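Local structure of acyl-CoA thioesterase II TesB2 (Mycobacterium marinum, 3U0A) at residues A[18-23]-A[75-80]. The protein probably hydrolyses fatty acyl-CoA thioesters to free fatty acids and CoA, as a homotetrameric member of the C/M/P thioester hydrolase family. Residues are numbered along the deposited sequence; the frame is centred on the assembly and turned at random.
Sequences VNIYRG and PTVFLV
Antiparallel strand pairing joins residues 20-23, the second strand of an N-terminal hairpin, to the first half of strand 76-85, so that 20-23 lies between 76-85 and strand 14-17, the outermost within the chain at this end. Five backbone hydrogen bonds hold the pair. Tyr21 and Phe78 bond each other in both directions, Phe78 N reaching Tyr21 O at 2.8 Å from above the carbonyl plane, while Tyr21 N lies in the plane of the Phe78 carbonyl, 3.0 Å from Phe78 O. Gly23 and Thr76 form the next hydrogen-bonded pair; Gly23 N approaches Thr76 O almost along the C=O axis. Just before strand 20-23 begins, Asn19 O accepts from Val80 N (3.0 Å, 166° at the hydrogen), and a water donates to this same oxygen and to Val80 O; Asn19 OD1 accepts from Arg82 NE. The pairing extends a hotdog-fold sheet, whose long helix, 34-51, packs against the face bearing Tyr21 and Phe78, both side chains touching Ser48. Both aromatic side chains place CG anti to the carbonyl carbon. The Phe78 ring thereby points its CE2 edge at the Gly23 backbone, Gly23 N lying near the ring plane, 3.5 Å from CE2. Tyr21 turns the other way along the strands, and its side chain crosses that of Val80 obliquely, Tyr21 CD2 4.1 Å from Val80 CG2. On the other face, Ile20 CG2, anti to the backbone N, touches both Val77 CG1 (3.7 Å) and Leu79 CD2 (3.8 Å), the Ile20 side chain lying alongside each of them and pointing the same way. Arg22 extends alongside Pro75, its CD 4.0 Å from Pro75 CB, then bends at chi3 (69°) so that NH1 forms a salt bridge with Glu14 on the preceding hairpin strand.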
loop_
_atom_site.group_PDB
_atom_site.type_symbol
_atom_site.label_atom_id
_atom_site.label_comp_id
_atom_site.label_asym_id
_atom_site.label_seq_id
_atom_site.Cartn_x
_atom_site.Cartn_y
_atom_site.Cartn_z
ATOM N N VAL A 18 18.766 0.060 -23.360
ATOM C CA VAL A 18 17.480 0.687 -23.032
ATOM C C VAL A 18 16.663 -0.243 -22.084
ATOM O O VAL A 18 16.524 -1.452 -22.341
ATOM C CB VAL A 18 16.659 1.043 -24.294
ATOM C CG1 VAL A 18 15.300 1.584 -23.915
ATOM C CG2 VAL A 18 17.415 2.035 -25.178
ATOM N N ASN A 19 16.175 0.319 -20.978
ATOM C CA ASN A 19 15.356 -0.420 -20.036
ATOM C C ASN A 19 16.060 -1.561 -19.302
ATOM O O ASN A 19 15.385 -2.378 -18.717
ATOM C CB ASN A 19 14.084 -0.974 -20.704
ATOM C CG ASN A 19 13.169 0.111 -21.256
ATOM O OD1 ASN A 19 13.071 1.200 -20.712
ATOM N ND2 ASN A 19 12.489 -0.195 -22.324
ATOM N N ILE A 20 17.400 -1.633 -19.344
ATOM C CA ILE A 20 18.183 -2.641 -18.589
ATOM C C ILE A 20 19.285 -1.887 -17.869
ATOM O O ILE A 20 20.057 -1.206 -18.489
ATOM C CB ILE A 20 18.813 -3.747 -19.496
ATOM C CG1 ILE A 20 17.769 -4.328 -20.484
ATOM C CG2 ILE A 20 19.484 -4.834 -18.646
ATOM C CD1 ILE A 20 18.207 -5.544 -21.301
ATOM N N TYR A 21 19.344 -2.027 -16.549
ATOM C CA TYR A 21 20.334 -1.340 -15.705
ATOM C C TYR A 21 20.983 -2.375 -14.776
ATOM O O TYR A 21 20.471 -3.471 -14.601
ATOM C CB TYR A 21 19.648 -0.222 -14.905
ATOM C CG TYR A 21 19.058 0.899 -15.777
ATOM C CD1 TYR A 21 19.781 2.037 -16.061
ATOM C CD2 TYR A 21 17.788 0.797 -16.305
ATOM C CE1 TYR A 21 19.254 3.046 -16.836
ATOM C CE2 TYR A 21 17.255 1.798 -17.099
ATOM C CZ TYR A 21 17.982 2.925 -17.366
ATOM O OH TYR A 21 17.459 3.919 -18.166
ATOM N N ARG A 22 22.128 -2.047 -14.205
ATOM C CA ARG A 22 22.831 -2.973 -13.326
ATOM C C ARG A 22 23.357 -2.194 -12.159
ATOM O O ARG A 22 23.963 -1.135 -12.350
ATOM C CB ARG A 22 23.994 -3.676 -14.025
ATOM C CG ARG A 22 24.796 -4.556 -13.081
ATOM C CD ARG A 22 25.614 -5.639 -13.775
ATOM N NE ARG A 22 26.715 -5.091 -14.544
ATOM C CZ ARG A 22 27.423 -5.778 -15.425
ATOM N NH1 ARG A 22 28.387 -5.190 -16.091
ATOM N NH2 ARG A 22 27.151 -7.048 -15.654
ATOM N N GLY A 23 23.105 -2.715 -10.956
ATOM C CA GLY A 23 23.667 -2.198 -9.726
ATOM C C GLY A 23 24.845 -3.063 -9.297
ATOM O O GLY A 23 24.809 -4.290 -9.402
ATOM N N PRO A 75 26.188 -8.762 -8.398
ATOM C CA PRO A 75 25.442 -7.584 -8.864
ATOM C C PRO A 75 24.010 -7.932 -9.191
ATOM O O PRO A 75 23.657 -9.103 -9.249
ATOM C CB PRO A 75 26.189 -7.157 -10.151
ATOM C CG PRO A 75 26.912 -8.369 -10.625
ATOM C CD PRO A 75 27.249 -9.146 -9.366
ATOM N N THR A 76 23.203 -6.905 -9.397
ATOM C CA THR A 76 21.794 -7.077 -9.750
ATOM C C THR A 76 21.472 -6.299 -11.043
ATOM O O THR A 76 21.997 -5.216 -11.291
ATOM C CB THR A 76 20.872 -6.604 -8.610
ATOM O OG1 THR A 76 21.284 -7.213 -7.392
ATOM C CG2 THR A 76 19.390 -6.965 -8.893
ATOM N N VAL A 77 20.609 -6.892 -11.850
ATOM C CA VAL A 77 20.162 -6.306 -13.069
ATOM C C VAL A 77 18.691 -5.933 -12.925
ATOM O O VAL A 77 17.897 -6.685 -12.362
ATOM C CB VAL A 77 20.369 -7.291 -14.222
ATOM C CG1 VAL A 77 19.654 -6.824 -15.485
ATOM C CG2 VAL A 77 21.859 -7.493 -14.438
ATOM N N PHE A 78 18.336 -4.767 -13.445
ATOM C CA PHE A 78 16.986 -4.226 -13.322
ATOM C C PHE A 78 16.375 -4.128 -14.713
ATOM O O PHE A 78 16.912 -3.455 -15.608
ATOM C CB PHE A 78 17.016 -2.863 -12.597
ATOM C CG PHE A 78 17.713 -2.922 -11.271
ATOM C CD1 PHE A 78 17.031 -3.315 -10.131
ATOM C CD2 PHE A 78 19.068 -2.692 -11.175
ATOM C CE1 PHE A 78 17.675 -3.437 -8.926
ATOM C CE2 PHE A 78 19.717 -2.795 -9.959
ATOM C CZ PHE A 78 19.023 -3.165 -8.837
ATOM N N LEU A 79 15.251 -4.822 -14.863
ATOM C CA LEU A 79 14.505 -4.883 -16.085
ATOM C C LEU A 79 13.238 -4.044 -16.001
ATOM O O LEU A 79 12.265 -4.448 -15.383
ATOM C CB LEU A 79 14.150 -6.334 -16.338
ATOM C CG LEU A 79 15.377 -7.234 -16.438
ATOM C CD1 LEU A 79 14.892 -8.625 -16.824
ATOM C CD2 LEU A 79 16.399 -6.648 -17.460
ATOM N N VAL A 80 13.266 -2.892 -16.665
ATOM C CA VAL A 80 12.186 -1.899 -16.631
ATOM C C VAL A 80 11.185 -2.155 -17.755
ATOM O O VAL A 80 11.593 -2.439 -18.861
ATOM C CB VAL A 80 12.718 -0.435 -16.766
ATOM C CG1 VAL A 80 11.602 0.590 -16.588
ATOM C CG2 VAL A 80 13.821 -0.173 -15.769
HETATM O O HOH W 1 13.852 -4.586 -19.641
#